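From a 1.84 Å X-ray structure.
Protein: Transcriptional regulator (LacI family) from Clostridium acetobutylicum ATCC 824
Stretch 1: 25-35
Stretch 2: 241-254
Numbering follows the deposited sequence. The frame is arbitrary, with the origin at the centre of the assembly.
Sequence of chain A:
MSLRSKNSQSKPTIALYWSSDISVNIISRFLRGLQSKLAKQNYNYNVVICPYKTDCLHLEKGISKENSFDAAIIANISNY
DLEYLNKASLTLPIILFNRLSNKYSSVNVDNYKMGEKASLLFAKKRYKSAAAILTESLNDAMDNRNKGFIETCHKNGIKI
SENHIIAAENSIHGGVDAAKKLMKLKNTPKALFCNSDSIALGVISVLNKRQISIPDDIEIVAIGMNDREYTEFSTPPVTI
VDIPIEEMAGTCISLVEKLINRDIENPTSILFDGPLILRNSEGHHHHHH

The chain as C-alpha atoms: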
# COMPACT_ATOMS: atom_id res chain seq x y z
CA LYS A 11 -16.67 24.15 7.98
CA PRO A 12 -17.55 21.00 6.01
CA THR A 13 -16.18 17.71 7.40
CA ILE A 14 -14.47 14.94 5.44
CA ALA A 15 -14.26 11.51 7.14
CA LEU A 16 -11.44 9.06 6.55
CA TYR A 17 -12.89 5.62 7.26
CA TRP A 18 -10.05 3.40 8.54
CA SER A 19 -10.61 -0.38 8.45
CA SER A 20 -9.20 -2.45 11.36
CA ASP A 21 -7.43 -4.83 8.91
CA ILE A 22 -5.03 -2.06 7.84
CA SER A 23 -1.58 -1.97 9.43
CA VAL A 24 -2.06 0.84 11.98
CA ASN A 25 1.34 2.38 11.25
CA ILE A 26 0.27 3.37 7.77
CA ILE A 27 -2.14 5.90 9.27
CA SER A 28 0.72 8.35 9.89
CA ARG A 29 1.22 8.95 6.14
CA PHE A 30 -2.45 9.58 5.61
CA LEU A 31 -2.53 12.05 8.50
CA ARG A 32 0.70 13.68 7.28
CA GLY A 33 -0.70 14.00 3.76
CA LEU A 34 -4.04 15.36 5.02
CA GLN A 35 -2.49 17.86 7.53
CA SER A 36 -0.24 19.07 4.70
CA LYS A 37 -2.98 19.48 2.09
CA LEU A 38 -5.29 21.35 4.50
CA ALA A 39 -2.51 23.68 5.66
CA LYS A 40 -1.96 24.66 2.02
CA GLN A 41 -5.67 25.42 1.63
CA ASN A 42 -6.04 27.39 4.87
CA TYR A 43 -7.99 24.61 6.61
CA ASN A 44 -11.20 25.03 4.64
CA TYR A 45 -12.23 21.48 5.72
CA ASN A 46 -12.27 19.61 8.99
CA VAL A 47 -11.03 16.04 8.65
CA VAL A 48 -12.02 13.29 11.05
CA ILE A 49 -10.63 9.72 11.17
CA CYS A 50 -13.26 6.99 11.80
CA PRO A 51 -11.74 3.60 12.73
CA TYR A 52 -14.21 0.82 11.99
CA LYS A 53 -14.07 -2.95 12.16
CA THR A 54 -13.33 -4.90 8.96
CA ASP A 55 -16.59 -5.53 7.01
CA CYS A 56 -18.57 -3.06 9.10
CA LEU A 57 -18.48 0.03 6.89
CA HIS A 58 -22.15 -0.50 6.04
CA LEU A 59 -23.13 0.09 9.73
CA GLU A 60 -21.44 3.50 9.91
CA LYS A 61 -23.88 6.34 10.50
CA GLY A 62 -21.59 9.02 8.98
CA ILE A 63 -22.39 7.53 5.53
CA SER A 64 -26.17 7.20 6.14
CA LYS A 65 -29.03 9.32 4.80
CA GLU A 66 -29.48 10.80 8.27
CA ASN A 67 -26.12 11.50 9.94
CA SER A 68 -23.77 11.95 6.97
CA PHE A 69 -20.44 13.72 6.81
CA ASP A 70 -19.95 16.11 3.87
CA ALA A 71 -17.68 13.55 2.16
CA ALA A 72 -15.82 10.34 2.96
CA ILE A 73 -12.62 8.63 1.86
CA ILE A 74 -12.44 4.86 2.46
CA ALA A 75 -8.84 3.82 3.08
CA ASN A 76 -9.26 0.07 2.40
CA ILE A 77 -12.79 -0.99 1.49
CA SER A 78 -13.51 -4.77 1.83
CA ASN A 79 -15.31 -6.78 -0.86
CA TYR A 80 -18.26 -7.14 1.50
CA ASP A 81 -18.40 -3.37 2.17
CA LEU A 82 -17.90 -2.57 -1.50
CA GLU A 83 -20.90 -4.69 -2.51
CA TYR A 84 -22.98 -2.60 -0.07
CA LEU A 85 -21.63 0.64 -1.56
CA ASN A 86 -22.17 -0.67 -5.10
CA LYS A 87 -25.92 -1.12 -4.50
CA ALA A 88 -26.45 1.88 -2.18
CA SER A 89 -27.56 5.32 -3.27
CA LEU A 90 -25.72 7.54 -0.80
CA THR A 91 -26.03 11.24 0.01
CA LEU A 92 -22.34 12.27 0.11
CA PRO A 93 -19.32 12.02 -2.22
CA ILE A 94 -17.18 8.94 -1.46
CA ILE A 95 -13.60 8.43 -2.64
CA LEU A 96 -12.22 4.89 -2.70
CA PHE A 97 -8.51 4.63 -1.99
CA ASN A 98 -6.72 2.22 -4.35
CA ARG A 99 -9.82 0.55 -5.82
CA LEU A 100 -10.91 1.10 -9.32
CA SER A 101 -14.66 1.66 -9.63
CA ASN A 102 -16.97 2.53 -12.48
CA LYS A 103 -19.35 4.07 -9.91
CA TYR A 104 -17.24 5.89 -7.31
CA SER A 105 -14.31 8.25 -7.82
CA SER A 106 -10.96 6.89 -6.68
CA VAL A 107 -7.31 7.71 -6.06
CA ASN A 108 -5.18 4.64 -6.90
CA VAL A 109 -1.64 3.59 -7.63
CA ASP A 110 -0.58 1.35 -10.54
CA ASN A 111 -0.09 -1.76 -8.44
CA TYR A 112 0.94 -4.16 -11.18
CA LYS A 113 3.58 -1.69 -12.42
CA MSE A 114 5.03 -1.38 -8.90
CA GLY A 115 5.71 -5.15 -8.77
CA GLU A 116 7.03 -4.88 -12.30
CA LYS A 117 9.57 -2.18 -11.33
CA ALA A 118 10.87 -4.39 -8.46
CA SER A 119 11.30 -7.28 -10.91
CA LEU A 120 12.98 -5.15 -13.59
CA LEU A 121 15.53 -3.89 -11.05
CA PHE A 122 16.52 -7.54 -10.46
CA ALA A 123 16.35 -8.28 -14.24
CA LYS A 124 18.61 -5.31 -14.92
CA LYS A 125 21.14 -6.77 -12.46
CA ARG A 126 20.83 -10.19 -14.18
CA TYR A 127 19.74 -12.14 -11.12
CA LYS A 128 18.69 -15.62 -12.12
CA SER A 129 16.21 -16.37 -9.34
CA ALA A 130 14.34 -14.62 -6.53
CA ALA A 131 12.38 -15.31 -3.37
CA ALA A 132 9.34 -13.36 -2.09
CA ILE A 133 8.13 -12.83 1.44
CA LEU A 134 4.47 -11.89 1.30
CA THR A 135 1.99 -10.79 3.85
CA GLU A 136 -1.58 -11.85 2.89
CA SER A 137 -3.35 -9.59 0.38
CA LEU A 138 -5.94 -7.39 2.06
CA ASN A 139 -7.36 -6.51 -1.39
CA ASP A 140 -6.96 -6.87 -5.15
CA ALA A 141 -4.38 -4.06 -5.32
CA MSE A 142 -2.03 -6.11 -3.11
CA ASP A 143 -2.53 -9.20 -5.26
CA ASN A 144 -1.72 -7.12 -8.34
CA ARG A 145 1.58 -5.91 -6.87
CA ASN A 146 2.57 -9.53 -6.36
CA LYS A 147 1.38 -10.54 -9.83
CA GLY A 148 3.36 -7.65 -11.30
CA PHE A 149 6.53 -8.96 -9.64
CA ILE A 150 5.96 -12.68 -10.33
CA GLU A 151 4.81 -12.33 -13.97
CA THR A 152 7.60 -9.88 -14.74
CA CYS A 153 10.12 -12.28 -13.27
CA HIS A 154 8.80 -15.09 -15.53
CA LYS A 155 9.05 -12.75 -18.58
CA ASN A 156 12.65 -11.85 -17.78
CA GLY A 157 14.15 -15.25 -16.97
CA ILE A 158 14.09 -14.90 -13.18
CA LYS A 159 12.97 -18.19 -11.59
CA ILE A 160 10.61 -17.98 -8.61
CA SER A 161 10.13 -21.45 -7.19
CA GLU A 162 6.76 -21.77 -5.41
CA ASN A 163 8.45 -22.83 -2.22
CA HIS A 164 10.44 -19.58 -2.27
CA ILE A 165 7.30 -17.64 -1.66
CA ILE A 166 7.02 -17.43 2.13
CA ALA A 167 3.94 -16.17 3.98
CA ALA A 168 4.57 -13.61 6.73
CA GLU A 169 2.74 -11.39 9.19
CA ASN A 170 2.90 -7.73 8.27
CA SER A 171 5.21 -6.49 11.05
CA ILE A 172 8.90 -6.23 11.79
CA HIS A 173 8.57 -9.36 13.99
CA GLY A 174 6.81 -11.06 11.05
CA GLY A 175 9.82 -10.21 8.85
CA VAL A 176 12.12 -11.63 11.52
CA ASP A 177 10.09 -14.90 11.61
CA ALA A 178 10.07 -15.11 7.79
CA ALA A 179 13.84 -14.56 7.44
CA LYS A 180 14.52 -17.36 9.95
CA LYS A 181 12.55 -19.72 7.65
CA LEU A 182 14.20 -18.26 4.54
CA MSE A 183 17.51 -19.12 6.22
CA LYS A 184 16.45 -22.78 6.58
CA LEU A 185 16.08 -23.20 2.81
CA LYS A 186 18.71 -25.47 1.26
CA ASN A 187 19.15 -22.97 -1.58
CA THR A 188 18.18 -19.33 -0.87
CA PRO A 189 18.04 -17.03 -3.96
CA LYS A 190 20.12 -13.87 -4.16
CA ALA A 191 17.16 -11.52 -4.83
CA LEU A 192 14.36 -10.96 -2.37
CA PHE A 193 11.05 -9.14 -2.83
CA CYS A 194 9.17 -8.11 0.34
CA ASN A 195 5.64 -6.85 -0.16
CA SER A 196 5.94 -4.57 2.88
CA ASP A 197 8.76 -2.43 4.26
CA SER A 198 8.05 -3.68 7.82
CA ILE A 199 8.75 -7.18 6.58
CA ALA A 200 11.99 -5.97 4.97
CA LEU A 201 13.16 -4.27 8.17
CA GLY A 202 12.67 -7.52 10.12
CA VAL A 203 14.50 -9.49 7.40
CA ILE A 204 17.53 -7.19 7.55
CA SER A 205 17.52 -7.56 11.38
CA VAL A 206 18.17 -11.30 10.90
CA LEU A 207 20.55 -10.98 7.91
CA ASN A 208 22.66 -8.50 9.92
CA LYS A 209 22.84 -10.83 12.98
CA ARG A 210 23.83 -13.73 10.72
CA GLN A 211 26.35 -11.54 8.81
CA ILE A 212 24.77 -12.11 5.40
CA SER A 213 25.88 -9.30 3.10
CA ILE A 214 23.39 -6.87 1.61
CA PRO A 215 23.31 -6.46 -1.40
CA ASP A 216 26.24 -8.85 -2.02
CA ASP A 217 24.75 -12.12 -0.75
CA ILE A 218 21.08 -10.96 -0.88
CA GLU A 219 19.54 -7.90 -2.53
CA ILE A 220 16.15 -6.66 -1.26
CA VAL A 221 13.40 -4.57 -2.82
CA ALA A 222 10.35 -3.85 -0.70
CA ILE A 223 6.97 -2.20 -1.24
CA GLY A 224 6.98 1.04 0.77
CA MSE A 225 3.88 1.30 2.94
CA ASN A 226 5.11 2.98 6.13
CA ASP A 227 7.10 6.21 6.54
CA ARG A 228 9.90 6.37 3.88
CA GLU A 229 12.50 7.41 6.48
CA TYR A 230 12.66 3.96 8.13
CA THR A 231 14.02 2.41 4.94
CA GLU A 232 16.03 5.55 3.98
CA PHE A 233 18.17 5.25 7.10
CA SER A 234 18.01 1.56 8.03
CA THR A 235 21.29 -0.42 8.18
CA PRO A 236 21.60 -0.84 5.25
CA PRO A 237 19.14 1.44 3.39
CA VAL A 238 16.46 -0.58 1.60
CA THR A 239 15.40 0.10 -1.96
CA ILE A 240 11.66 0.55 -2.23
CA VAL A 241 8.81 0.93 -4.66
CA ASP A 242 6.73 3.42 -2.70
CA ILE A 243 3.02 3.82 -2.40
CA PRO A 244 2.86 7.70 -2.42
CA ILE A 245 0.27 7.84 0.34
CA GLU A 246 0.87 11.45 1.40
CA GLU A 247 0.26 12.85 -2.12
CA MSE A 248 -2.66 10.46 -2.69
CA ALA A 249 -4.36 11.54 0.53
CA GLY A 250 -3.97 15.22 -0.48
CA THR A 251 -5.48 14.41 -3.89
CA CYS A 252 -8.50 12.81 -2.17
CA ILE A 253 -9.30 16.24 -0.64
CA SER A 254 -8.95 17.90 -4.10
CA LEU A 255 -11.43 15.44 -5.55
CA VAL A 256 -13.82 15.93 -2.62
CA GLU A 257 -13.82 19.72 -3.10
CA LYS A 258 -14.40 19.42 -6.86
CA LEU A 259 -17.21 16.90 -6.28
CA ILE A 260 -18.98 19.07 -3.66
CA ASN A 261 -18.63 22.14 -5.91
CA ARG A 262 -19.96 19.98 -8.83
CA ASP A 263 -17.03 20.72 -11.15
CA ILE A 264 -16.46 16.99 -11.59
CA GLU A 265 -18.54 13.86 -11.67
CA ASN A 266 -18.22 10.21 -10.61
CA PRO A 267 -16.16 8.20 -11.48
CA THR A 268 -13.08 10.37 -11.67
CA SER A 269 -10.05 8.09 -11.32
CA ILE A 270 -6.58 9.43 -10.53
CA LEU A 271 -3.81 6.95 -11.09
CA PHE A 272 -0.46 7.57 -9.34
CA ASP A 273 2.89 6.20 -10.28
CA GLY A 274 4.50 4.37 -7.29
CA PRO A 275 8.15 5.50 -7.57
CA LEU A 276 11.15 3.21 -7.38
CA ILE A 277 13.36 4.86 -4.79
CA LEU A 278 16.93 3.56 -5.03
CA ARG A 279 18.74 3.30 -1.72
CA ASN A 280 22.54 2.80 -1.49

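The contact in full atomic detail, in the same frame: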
# COMPACT_ATOMS: atom_id res chain seq x y z
N ASN A 25 0.25 1.43 11.48
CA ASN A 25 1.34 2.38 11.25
C ASN A 25 1.19 3.21 9.99
O ASN A 25 1.75 4.32 9.88
CB ASN A 25 2.68 1.66 11.24
CG ASN A 25 3.01 1.11 12.58
OD1 ASN A 25 2.59 0.01 12.91
ND2 ASN A 25 3.69 1.89 13.38
N ILE A 26 0.44 2.67 9.03
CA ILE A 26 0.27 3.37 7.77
C ILE A 26 -0.50 4.69 7.97
O ILE A 26 -0.39 5.64 7.17
CB ILE A 26 -0.40 2.48 6.69
CG1 ILE A 26 0.46 1.24 6.43
CG2 ILE A 26 -0.53 3.27 5.38
CD1 ILE A 26 -0.23 0.12 5.57
N ILE A 27 -1.25 4.77 9.07
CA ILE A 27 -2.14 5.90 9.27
C ILE A 27 -1.35 7.22 9.36
O ILE A 27 -1.83 8.25 8.95
CB ILE A 27 -3.11 5.63 10.46
CG1 ILE A 27 -4.47 6.36 10.26
CG2 ILE A 27 -2.45 5.91 11.77
CD1 ILE A 27 -4.48 7.79 10.69
N SER A 28 -0.09 7.14 9.79
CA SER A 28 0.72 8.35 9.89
C SER A 28 0.90 9.09 8.55
O SER A 28 0.94 10.32 8.52
CB SER A 28 2.08 8.02 10.52
OG SER A 28 2.83 7.17 9.68
N ARG A 29 1.03 8.34 7.46
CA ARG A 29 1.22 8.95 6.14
C ARG A 29 -0.05 9.62 5.65
O ARG A 29 -0.01 10.65 4.97
CB ARG A 29 1.63 7.86 5.14
CG ARG A 29 2.98 7.18 5.56
CD ARG A 29 3.45 6.28 4.43
NE ARG A 29 3.93 7.07 3.30
CZ ARG A 29 4.45 6.53 2.19
NH1 ARG A 29 4.49 5.21 2.07
NH2 ARG A 29 4.87 7.31 1.21
N PHE A 30 -1.16 8.99 5.95
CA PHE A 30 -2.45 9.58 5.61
C PHE A 30 -2.65 10.89 6.36
O PHE A 30 -3.02 11.92 5.78
CB PHE A 30 -3.55 8.62 6.00
CG PHE A 30 -3.90 7.66 4.94
CD1 PHE A 30 -4.95 7.94 4.07
CD2 PHE A 30 -3.20 6.46 4.82
CE1 PHE A 30 -5.34 7.01 3.07
CE2 PHE A 30 -3.57 5.51 3.81
CZ PHE A 30 -4.64 5.82 2.93
N LEU A 31 -2.43 10.84 7.67
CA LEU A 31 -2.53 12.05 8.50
C LEU A 31 -1.54 13.11 8.01
O LEU A 31 -1.90 14.27 7.84
CB LEU A 31 -2.31 11.68 9.97
CG LEU A 31 -2.51 12.82 10.98
CD1 LEU A 31 -3.94 13.35 10.81
CD2 LEU A 31 -2.25 12.37 12.41
N ARG A 32 -0.29 12.72 7.76
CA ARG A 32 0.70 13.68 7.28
C ARG A 32 0.24 14.31 5.99
O ARG A 32 0.29 15.53 5.85
CB ARG A 32 2.08 13.06 7.07
CG ARG A 32 3.14 14.10 6.82
CD ARG A 32 4.49 13.53 6.43
NE ARG A 32 4.93 12.42 7.27
CZ ARG A 32 5.56 12.52 8.43
NH1 ARG A 32 5.84 13.72 8.97
NH2 ARG A 32 5.91 11.39 9.08
N GLY A 33 -0.24 13.49 5.05
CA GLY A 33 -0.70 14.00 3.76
C GLY A 33 -1.90 14.93 3.90
O GLY A 33 -1.98 15.97 3.22
N LEU A 34 -2.83 14.54 4.78
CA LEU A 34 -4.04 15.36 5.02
C LEU A 34 -3.71 16.69 5.73
O LEU A 34 -4.17 17.73 5.28
CB LEU A 34 -5.11 14.60 5.80
CG LEU A 34 -5.72 13.37 5.10
CD1 LEU A 34 -6.53 12.61 6.15
CD2 LEU A 34 -6.55 13.70 3.84
N GLN A 35 -2.94 16.64 6.83
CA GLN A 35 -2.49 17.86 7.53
C GLN A 35 -1.85 18.82 6.51
O GLN A 35 -2.12 20.03 6.50
CB GLN A 35 -1.52 17.52 8.70
CG GLN A 35 -2.19 16.83 9.96
CD GLN A 35 -1.18 16.28 11.02
OE1 GLN A 35 -1.48 16.20 12.22
NE2 GLN A 35 0.02 15.91 10.57
N VAL A 241 9.77 0.41 -3.71
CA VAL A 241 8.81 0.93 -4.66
C VAL A 241 7.67 1.46 -3.76
O VAL A 241 7.02 0.71 -3.02
CB VAL A 241 8.32 -0.12 -5.68
CG1 VAL A 241 7.55 0.64 -6.78
CG2 VAL A 241 9.52 -0.91 -6.27
N ASP A 242 7.51 2.78 -3.75
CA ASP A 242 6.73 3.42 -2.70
C ASP A 242 5.31 3.63 -3.12
O ASP A 242 5.04 4.01 -4.27
CB ASP A 242 7.37 4.78 -2.31
CG ASP A 242 6.75 5.38 -1.06
OD1 ASP A 242 6.59 4.65 -0.05
OD2 ASP A 242 6.45 6.60 -1.07
N ILE A 243 4.40 3.38 -2.20
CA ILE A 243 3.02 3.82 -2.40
C ILE A 243 2.99 5.27 -1.88
O ILE A 243 3.16 5.47 -0.71
CB ILE A 243 2.04 3.01 -1.57
CG1 ILE A 243 2.17 1.52 -1.85
CG2 ILE A 243 0.60 3.44 -1.90
CD1 ILE A 243 1.16 0.67 -1.04
N PRO A 244 2.76 6.26 -2.76
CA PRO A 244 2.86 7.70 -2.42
C PRO A 244 1.63 8.19 -1.64
O PRO A 244 0.84 9.04 -2.12
CB PRO A 244 3.05 8.37 -3.78
CG PRO A 244 2.26 7.42 -4.77
CD PRO A 244 2.38 6.02 -4.18
N ILE A 245 1.49 7.68 -0.42
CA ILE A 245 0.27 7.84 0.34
C ILE A 245 0.02 9.30 0.69
O ILE A 245 -1.13 9.74 0.63
CB ILE A 245 0.27 6.97 1.60
CG1 ILE A 245 0.13 5.48 1.18
CG2 ILE A 245 -0.88 7.37 2.54
CD1 ILE A 245 0.72 4.49 2.24
N GLU A 246 1.08 10.03 1.05
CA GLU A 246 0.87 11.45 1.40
C GLU A 246 0.22 12.24 0.25
O GLU A 246 -0.81 12.89 0.49
CB GLU A 246 2.15 12.15 1.91
CG GLU A 246 2.72 11.48 3.17
CD GLU A 246 3.64 10.32 2.88
OE1 GLU A 246 3.75 9.86 1.73
OE2 GLU A 246 4.24 9.83 3.85
N GLU A 247 0.79 12.14 -0.95
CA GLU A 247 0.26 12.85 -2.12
C GLU A 247 -1.12 12.35 -2.50
O GLU A 247 -1.99 13.15 -2.88
CB GLU A 247 1.20 12.69 -3.31
CG GLU A 247 2.50 13.43 -3.15
CD GLU A 247 2.33 14.95 -2.98
OE1 GLU A 247 1.32 15.54 -3.45
OE2 GLU A 247 3.22 15.56 -2.36
N MSE A 248 -1.32 11.03 -2.41
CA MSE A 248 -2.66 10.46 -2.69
C MSE A 248 -3.74 10.98 -1.75
O MSE A 248 -4.86 11.30 -2.19
CB MSE A 248 -2.60 8.93 -2.64
CG MSE A 248 -1.76 8.37 -3.79
SE MSE A 248 -1.40 6.44 -3.54
CE MSE A 248 -3.18 5.70 -3.97
N ALA A 249 -3.42 11.03 -0.46
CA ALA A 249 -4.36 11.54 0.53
C ALA A 249 -4.72 13.02 0.26
O ALA A 249 -5.90 13.39 0.34
CB ALA A 249 -3.79 11.36 1.95
N GLY A 250 -3.73 13.82 -0.10
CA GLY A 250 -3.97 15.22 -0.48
C GLY A 250 -4.89 15.27 -1.69
O GLY A 250 -5.82 16.09 -1.74
N THR A 251 -4.64 14.41 -2.67
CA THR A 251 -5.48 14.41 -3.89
C THR A 251 -6.94 14.01 -3.62
O THR A 251 -7.88 14.50 -4.28
CB THR A 251 -4.87 13.51 -4.99
OG1 THR A 251 -3.60 14.04 -5.36
CG2 THR A 251 -5.75 13.50 -6.24
N CYS A 252 -7.15 13.12 -2.64
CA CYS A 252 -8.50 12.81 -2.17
C CYS A 252 -9.27 14.08 -1.79
O CYS A 252 -10.42 14.25 -2.19
CB CYS A 252 -8.46 11.81 -0.98
SG CYS A 252 -7.99 10.14 -1.47
N ILE A 253 -8.66 14.97 -1.01
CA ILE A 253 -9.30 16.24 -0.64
C ILE A 253 -9.64 17.10 -1.88
O ILE A 253 -10.72 17.68 -1.94
CB ILE A 253 -8.40 17.06 0.31
CG1 ILE A 253 -8.18 16.26 1.62
CG2 ILE A 253 -8.92 18.51 0.50
CD1 ILE A 253 -7.39 17.02 2.67
N SER A 254 -8.72 17.15 -2.85
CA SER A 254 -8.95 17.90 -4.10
C SER A 254 -10.18 17.40 -4.80
O SER A 254 -10.99 18.23 -5.27
CB SER A 254 -7.78 17.74 -5.08
OG SER A 254 -6.60 18.32 -4.57
O HOH W 1 -0.54 16.07 0.54

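Helices that pack closely often do so where one of them lacks a side chain, and charged groups buried beside such a contact are commonly paired with opposite charges. The pairing of the helix carrying Arg29 to Leu34 and the helix carrying Ile245 to Ile253 in this LacI-family regulator illustrates both points. The axes approach to 7.3 Å and cross at -51°, joining segments more than 200 residues apart in sequence.

The polar part centres on Arg29, a buried residue whose guanidinium is held by two carboxylates in its plane. Glu246 binds it in bidentate fashion, with Arg29 NE to Glu246 OE2 and Arg29 NH2 to Glu246 OE1 both 2.8 Å. Asp242, at the end of the preceding strand, forms a second pair: Arg29 NH1 donates to Asp242 OD1 at 3.0 Å and Arg29 NH2 to Asp242 OD2 at 2.9 Å, though the place of OD2 is less sure. These hydrogen bonds belong to two salt bridges, so one buried cation ties strand and helix to the other stretch. Arg29 NH1 also lies 3.1 Å from Ile243 O, but the angle is too poor for a hydrogen bond.

Apolar contacts run alongside the polar cluster. Ile245 CG2 sits over a face of the Phe30 ring, 3.7 Å from its centroid, in a CH-pi contact, while Ile245 CD1 meets Ile26 CG2 at 3.6 Å. Farther along, Leu34 CD2 reaches Ile253 CD1 at 3.6 Å and Ala249 CB at 4.1 Å.

Backbone meets backbone at Gly33, whose CA lies 3.8 Å from the CA of Glu246. Gly33 CA makes a CA-H...O contact with Glu246 O at 3.5 Å; an ideal CB on Gly33 would stand 2.4 Å from Glu246 O, a clash. Alongside, a single water donates to Gly33 O at 3.0 Å and to Glu246 O at 3.2 Å, bridging the two helices.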